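Local structure of leucine aminopeptidase 2, chloroplastic (Streptomyces sp. BC16019, 5LHJ) at residues V369-T375 / W458-A464; T386-P392 / S410-L416. The protein is a manganese-binding metalloaminopeptidase of the M17 family that acts in bottromycin maturation and probably removes unsubstituted N-terminal amino acids from peptides. All blocks are in the same frame, centred on the assembly; numbering follows the deposited sequence.

In the fold
Both contacts are strand pairs in the mixed sheet of the M17 catalytic domain, their centres about 9 Å apart. Along the chain the order is 369-375, 386-392, 410-416, 458-464, so the two segments of contact 2 fall between those of contact 1. Strand 458-462 is the shared element: it runs parallel to 367-372 on one side and antiparallel to 386-390 on the other, and 410-413 follows beyond. Probable hydrogen bonds run from H460 N to F390 O and from T391 OG1 to W458 O, and L461 packs on L389. Contact 1 lies towards the manganese site, with T373 beside D284 and A372 beside K261, whereas contact 2 reaches the packing with a second subunit.

Contact 1: V369-T375 / W458-A464; sequences VDVATLT and WAHLDIA
Strands 369-372 and 458-462 run parallel, their axes 4.7 Å apart at an angle of 11°, and the bonds D370 N to A459 O, L461 N to D370 O, A372 N to L461 O and I463 N to A372 O stitch them together. D370 is gripped at both carboxylate oxygens. OD1, lying at the edge of the imidazole, offers its syn lone pair to H460 ND1 at 2.5 Å, while OD2, 20° out of the indole plane, accepts a bond from W458 NE1 at 3.0 Å. With CG between the backbone N and the carbonyl carbon (chi1 80°), the carboxylate turns toward both rings. Cutting this side chain back to an alanine is likely to leave H460 ND1 and W458 NE1 without their acceptor and the imidazole freer to turn. The pair belongs to the central sheet of the catalytic domain, and just past its strand end T373 bonds through OG1 to D284 and through O to K261, both manganese ligands. There D462 ties down the following turn: OD1 takes L374 N at 3.0 Å from above the carboxylate plane, and OD2 accepts T375 OG1 at 2.7 Å. L374 CD2 meets H460 CE1 at 3.6 Å. On the sheet face of V371 and L461, V371 CG1 packs on I463 CD1 at 3.7 Å.

Contact 2: T386-P392 / S410-L416; sequences TGALFTP and SFCRLPL
One water joins T391, R413 and L414: it accepts hydrogen bonds from T391 N and R413 NE and donates one to L414 O at 2.7 Å. Beside it R413 NH2 bonds to T391 O at 2.7 Å, and this oxygen lies near the guanidinium plane, at its edge. The extended R413 chain, its CG anti to the backbone N (chi1 -168°), passes alongside L389 O, CG 3.5 Å from it, and carries the guanidinium to T391; its NH1 makes a salt bridge to D394. Further back, G387 N to S410 O, C412 N to G387 O, L389 N to C412 O and L414 N to L389 O join the parallel strands 386-390 and 410-413, which cross at -35°. With no side chain at G387, the F411 ring lies close against its backbone, CD2 3.6 Å from G387 C. At the end of its strand, F390 sets its ring against the segment just past R413: CZ lies 3.5 Å from L414 CB and CD2 3.9 Å from L416 CD2, with P415 O at the ring edge. L416 CD1 also rests on P392 CD at 3.7 Å. C412 and P415 pack on P415 and C412 of a second subunit. With helix 394-407 connecting the strands, this is the parallel pairing of a beta-alpha-beta crossover.

Contact 1: V369-T375 / W458-A464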
loop_
_atom_site.group_PDB
_atom_site.type_symbol
_atom_site.label_atom_id
_atom_site.label_comp_id
_atom_site.label_asym_id
_atom_site.label_seq_id
_atom_site.Cartn_x
_atom_site.Cartn_y
_atom_site.Cartn_z
ATOM N N VAL A 369 -22.500 32.352 5.876
ATOM C CA VAL A 369 -22.011 31.158 6.573
ATOM C C VAL A 369 -22.085 29.988 5.599
ATOM O O VAL A 369 -23.143 29.729 5.049
ATOM C CB VAL A 369 -22.836 30.837 7.834
ATOM C CG1 VAL A 369 -22.370 29.522 8.484
ATOM C CG2 VAL A 369 -22.753 31.985 8.831
ATOM N N ASP A 370 -20.966 29.298 5.369
ATOM C CA ASP A 370 -21.000 28.080 4.560
ATOM C C ASP A 370 -20.874 26.848 5.445
ATOM O O ASP A 370 -20.231 26.892 6.499
ATOM C CB ASP A 370 -19.979 28.098 3.425
ATOM C CG ASP A 370 -18.594 27.755 3.868
ATOM O OD1 ASP A 370 -18.308 26.545 4.112
ATOM O OD2 ASP A 370 -17.768 28.681 3.932
ATOM N N VAL A 371 -21.532 25.774 5.009
ATOM C CA VAL A 371 -21.538 24.495 5.706
ATOM C C VAL A 371 -21.233 23.423 4.677
ATOM O O VAL A 371 -21.902 23.346 3.635
ATOM C CB VAL A 371 -22.917 24.195 6.353
ATOM C CG1 VAL A 371 -22.840 22.952 7.228
ATOM C CG2 VAL A 371 -23.409 25.379 7.172
ATOM N N ALA A 372 -20.217 22.611 4.947
ATOM C CA ALA A 372 -19.746 21.650 3.963
ATOM C C ALA A 372 -19.037 20.477 4.601
ATOM O O ALA A 372 -18.300 20.639 5.571
ATOM C CB ALA A 372 -18.827 22.349 2.965
ATOM N N THR A 373 -19.286 19.283 4.068
ATOM C CA THR A 373 -18.484 18.093 4.384
ATOM C C THR A 373 -17.242 18.160 3.494
ATOM O O THR A 373 -17.181 17.542 2.420
ATOM C CB THR A 373 -19.290 16.812 4.142
ATOM O OG1 THR A 373 -19.854 16.844 2.823
ATOM C CG2 THR A 373 -20.424 16.706 5.163
ATOM N N LEU A 374 -16.255 18.938 3.921
ATOM C CA LEU A 374 -15.233 19.401 2.991
ATOM C C LEU A 374 -13.962 18.569 2.983
ATOM O O LEU A 374 -13.533 18.162 1.911
ATOM C CB LEU A 374 -14.923 20.890 3.207
ATOM C CG LEU A 374 -14.388 21.644 1.985
ATOM C CD1 LEU A 374 -15.396 21.638 0.839
ATOM C CD2 LEU A 374 -14.017 23.060 2.361
ATOM N N THR A 375 -13.369 18.300 4.148
ATOM C CA THR A 375 -12.031 17.693 4.185
ATOM C C THR A 375 -11.935 16.523 5.130
ATOM O O THR A 375 -12.532 16.549 6.201
ATOM C CB THR A 375 -10.941 18.709 4.585
ATOM O OG1 THR A 375 -11.108 19.118 5.958
ATOM C CG2 THR A 375 -10.987 19.906 3.669
ATOM N N TRP A 458 -17.896 36.428 7.536
ATOM C CA TRP A 458 -18.043 35.078 7.011
ATOM C C TRP A 458 -17.556 34.046 8.004
ATOM O O TRP A 458 -16.578 34.278 8.722
ATOM C CB TRP A 458 -17.277 34.972 5.685
ATOM C CG TRP A 458 -16.919 33.590 5.205
ATOM C CD1 TRP A 458 -17.735 32.688 4.565
ATOM C CD2 TRP A 458 -15.635 32.971 5.301
ATOM N NE1 TRP A 458 -17.030 31.536 4.276
ATOM C CE2 TRP A 458 -15.734 31.694 4.711
ATOM C CE3 TRP A 458 -14.404 33.371 5.839
ATOM C CZ2 TRP A 458 -14.647 30.822 4.639
ATOM C CZ3 TRP A 458 -13.316 32.487 5.771
ATOM C CH2 TRP A 458 -13.454 31.237 5.183
ATOM N N ALA A 459 -18.261 32.916 8.043
ATOM C CA ALA A 459 -17.825 31.739 8.776
ATOM C C ALA A 459 -17.991 30.497 7.906
ATOM O O ALA A 459 -18.896 30.419 7.071
ATOM C CB ALA A 459 -18.609 31.578 10.080
ATOM N N HIS A 460 -17.112 29.524 8.137
ATOM C CA HIS A 460 -17.081 28.262 7.397
ATOM C C HIS A 460 -17.123 27.113 8.406
ATOM O O HIS A 460 -16.310 27.070 9.345
ATOM C CB HIS A 460 -15.812 28.235 6.540
ATOM C CG HIS A 460 -15.365 26.869 6.106
ATOM N ND1 HIS A 460 -16.158 26.018 5.364
ATOM C CD2 HIS A 460 -14.188 26.227 6.283
ATOM C CE1 HIS A 460 -15.498 24.899 5.127
ATOM N NE2 HIS A 460 -14.291 25.007 5.659
ATOM N N LEU A 461 -18.082 26.204 8.216
ATOM C CA LEU A 461 -18.226 25.020 9.066
ATOM C C LEU A 461 -17.868 23.777 8.258
ATOM O O LEU A 461 -18.559 23.457 7.300
ATOM C CB LEU A 461 -19.664 24.892 9.571
ATOM C CG LEU A 461 -20.293 26.052 10.334
ATOM C CD1 LEU A 461 -21.634 25.642 10.952
ATOM C CD2 LEU A 461 -19.379 26.538 11.412
ATOM N N ASP A 462 -16.785 23.098 8.632
ATOM C CA ASP A 462 -16.358 21.871 7.956
ATOM C C ASP A 462 -16.847 20.701 8.812
ATOM O O ASP A 462 -16.338 20.484 9.910
ATOM C CB ASP A 462 -14.841 21.858 7.771
ATOM C CG ASP A 462 -14.337 20.703 6.882
ATOM O OD1 ASP A 462 -15.079 19.729 6.583
ATOM O OD2 ASP A 462 -13.151 20.777 6.480
ATOM N N ILE A 463 -17.859 19.985 8.317
ATOM C CA ILE A 463 -18.574 18.990 9.126
ATOM C C ILE A 463 -18.439 17.564 8.571
ATOM O O ILE A 463 -19.279 16.714 8.845
ATOM C CB ILE A 463 -20.059 19.378 9.295
ATOM C CG1 ILE A 463 -20.802 19.415 7.950
ATOM C CG2 ILE A 463 -20.166 20.733 10.001
ATOM C CD1 ILE A 463 -22.315 19.404 8.072
ATOM N N ALA A 464 -17.354 17.297 7.840
ATOM C CA ALA A 464 -17.152 16.008 7.160
ATOM C C ALA A 464 -17.349 14.781 8.061
ATOM O O ALA A 464 -18.141 13.884 7.753
ATOM C CB ALA A 464 -15.762 15.974 6.518
#

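Contact 2: T386-P392 / S410-L416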
loop_
_atom_site.group_PDB
_atom_site.type_symbol
_atom_site.label_atom_id
_atom_site.label_comp_id
_atom_site.label_asym_id
_atom_site.label_seq_id
_atom_site.Cartn_x
_atom_site.Cartn_y
_atom_site.Cartn_z
ATOM N N THR A 386 -16.630 15.956 16.125
ATOM C CA THR A 386 -16.402 17.386 16.287
ATOM C C THR A 386 -16.200 18.052 14.938
ATOM O O THR A 386 -15.390 17.585 14.128
ATOM C CB THR A 386 -15.187 17.616 17.206
ATOM O OG1 THR A 386 -15.478 17.070 18.492
ATOM C CG2 THR A 386 -14.880 19.087 17.363
ATOM N N GLY A 387 -16.929 19.138 14.682
ATOM C CA GLY A 387 -16.767 19.915 13.459
ATOM C C GLY A 387 -15.689 20.984 13.613
ATOM O O GLY A 387 -15.281 21.303 14.738
ATOM N N ALA A 388 -15.228 21.529 12.489
ATOM C CA ALA A 388 -14.243 22.617 12.478
ATOM C C ALA A 388 -14.930 23.925 12.090
ATOM O O ALA A 388 -15.738 23.950 11.134
ATOM C CB ALA A 388 -13.105 22.300 11.533
ATOM N N LEU A 389 -14.643 24.989 12.843
ATOM C CA LEU A 389 -15.182 26.341 12.596
ATOM C C LEU A 389 -14.039 27.274 12.203
ATOM O O LEU A 389 -13.037 27.346 12.913
ATOM C CB LEU A 389 -15.848 26.890 13.863
ATOM C CG LEU A 389 -16.166 28.388 13.916
ATOM C CD1 LEU A 389 -17.185 28.790 12.859
ATOM C CD2 LEU A 389 -16.660 28.766 15.299
ATOM N N PHE A 390 -14.201 27.990 11.094
ATOM C CA PHE A 390 -13.256 29.025 10.673
ATOM C C PHE A 390 -13.982 30.347 10.498
ATOM O O PHE A 390 -15.040 30.392 9.873
ATOM C CB PHE A 390 -12.632 28.680 9.335
ATOM C CG PHE A 390 -11.693 27.511 9.373
ATOM C CD1 PHE A 390 -12.162 26.218 9.203
ATOM C CD2 PHE A 390 -10.322 27.709 9.528
ATOM C CE1 PHE A 390 -11.294 25.134 9.198
ATOM C CE2 PHE A 390 -9.453 26.631 9.541
ATOM C CZ PHE A 390 -9.932 25.339 9.377
ATOM N N THR A 391 -13.397 31.421 11.034
ATOM C CA THR A 391 -13.868 32.785 10.742
ATOM C C THR A 391 -12.805 33.787 11.179
ATOM O O THR A 391 -12.163 33.569 12.202
ATOM C CB THR A 391 -15.206 33.132 11.440
ATOM O OG1 THR A 391 -15.570 34.498 11.171
ATOM C CG2 THR A 391 -15.137 32.941 12.929
ATOM N N PRO A 392 -12.628 34.884 10.421
ATOM C CA PRO A 392 -11.740 35.953 10.917
ATOM C C PRO A 392 -12.374 36.846 11.990
ATOM O O PRO A 392 -11.661 37.647 12.598
ATOM C CB PRO A 392 -11.427 36.765 9.661
ATOM C CG PRO A 392 -12.550 36.513 8.740
ATOM C CD PRO A 392 -13.122 35.161 9.058
ATOM N N SER A 410 -20.640 19.564 18.955
ATOM C CA SER A 410 -19.239 19.882 19.239
ATOM C C SER A 410 -18.530 20.509 18.028
ATOM O O SER A 410 -18.466 19.902 16.950
ATOM C CB SER A 410 -18.517 18.610 19.677
ATOM O OG SER A 410 -17.153 18.865 19.917
ATOM N N PHE A 411 -18.006 21.723 18.227
ATOM C CA PHE A 411 -17.161 22.417 17.258
ATOM C C PHE A 411 -15.863 22.890 17.901
ATOM O O PHE A 411 -15.835 23.206 19.085
ATOM C CB PHE A 411 -17.880 23.643 16.694
ATOM C CG PHE A 411 -18.823 23.330 15.584
ATOM C CD1 PHE A 411 -20.146 23.026 15.858
ATOM C CD2 PHE A 411 -18.387 23.337 14.259
ATOM C CE1 PHE A 411 -21.028 22.741 14.824
ATOM C CE2 PHE A 411 -19.268 23.048 13.225
ATOM C CZ PHE A 411 -20.583 22.754 13.509
ATOM N N CYS A 412 -14.814 22.946 17.092
ATOM C CA CYS A 412 -13.530 23.509 17.470
ATOM C C CYS A 412 -13.181 24.590 16.461
ATOM O O CYS A 412 -13.171 24.317 15.265
ATOM C CB CYS A 412 -12.447 22.432 17.429
ATOM S SG CYS A 412 -10.818 23.077 17.869
ATOM N N ARG A 413 -12.888 25.803 16.930
ATOM C CA ARG A 413 -12.375 26.847 16.038
ATOM C C ARG A 413 -10.932 26.559 15.634
ATOM O O ARG A 413 -10.065 26.358 16.497
ATOM C CB ARG A 413 -12.458 28.231 16.679
ATOM C CG ARG A 413 -12.209 29.351 15.675
ATOM C CD ARG A 413 -12.139 30.679 16.363
ATOM N NE ARG A 413 -11.954 31.770 15.416
ATOM C CZ ARG A 413 -11.844 33.044 15.758
ATOM N NH1 ARG A 413 -11.911 33.405 17.045
ATOM N NH2 ARG A 413 -11.664 33.962 14.817
ATOM N N LEU A 414 -10.663 26.532 14.336
ATOM C CA LEU A 414 -9.297 26.442 13.836
ATOM C C LEU A 414 -8.885 27.772 13.197
ATOM O O LEU A 414 -9.727 28.491 12.686
ATOM C CB LEU A 414 -9.173 25.292 12.841
ATOM C CG LEU A 414 -9.451 23.894 13.411
ATOM C CD1 LEU A 414 -9.306 22.859 12.297
ATOM C CD2 LEU A 414 -8.515 23.565 14.567
ATOM N N PRO A 415 -7.583 28.099 13.222
ATOM C CA PRO A 415 -7.090 29.379 12.713
ATOM C C PRO A 415 -6.944 29.439 11.200
ATOM O O PRO A 415 -6.537 28.461 10.552
ATOM C CB PRO A 415 -5.710 29.496 13.377
ATOM C CG PRO A 415 -5.261 28.082 13.505
ATOM C CD PRO A 415 -6.508 27.337 13.880
ATOM N N LEU A 416 -7.249 30.608 10.646
ATOM C CA LEU A 416 -6.951 30.905 9.245
ATOM C C LEU A 416 -5.477 31.310 9.156
ATOM O O LEU A 416 -5.151 32.490 9.063
ATOM C CB LEU A 416 -7.881 32.008 8.725
ATOM C CG LEU A 416 -9.351 31.567 8.587
ATOM C CD1 LEU A 416 -10.304 32.753 8.619
ATOM C CD2 LEU A 416 -9.562 30.774 7.302
HETATM O O HOH W 1 -11.010 30.912 12.632
#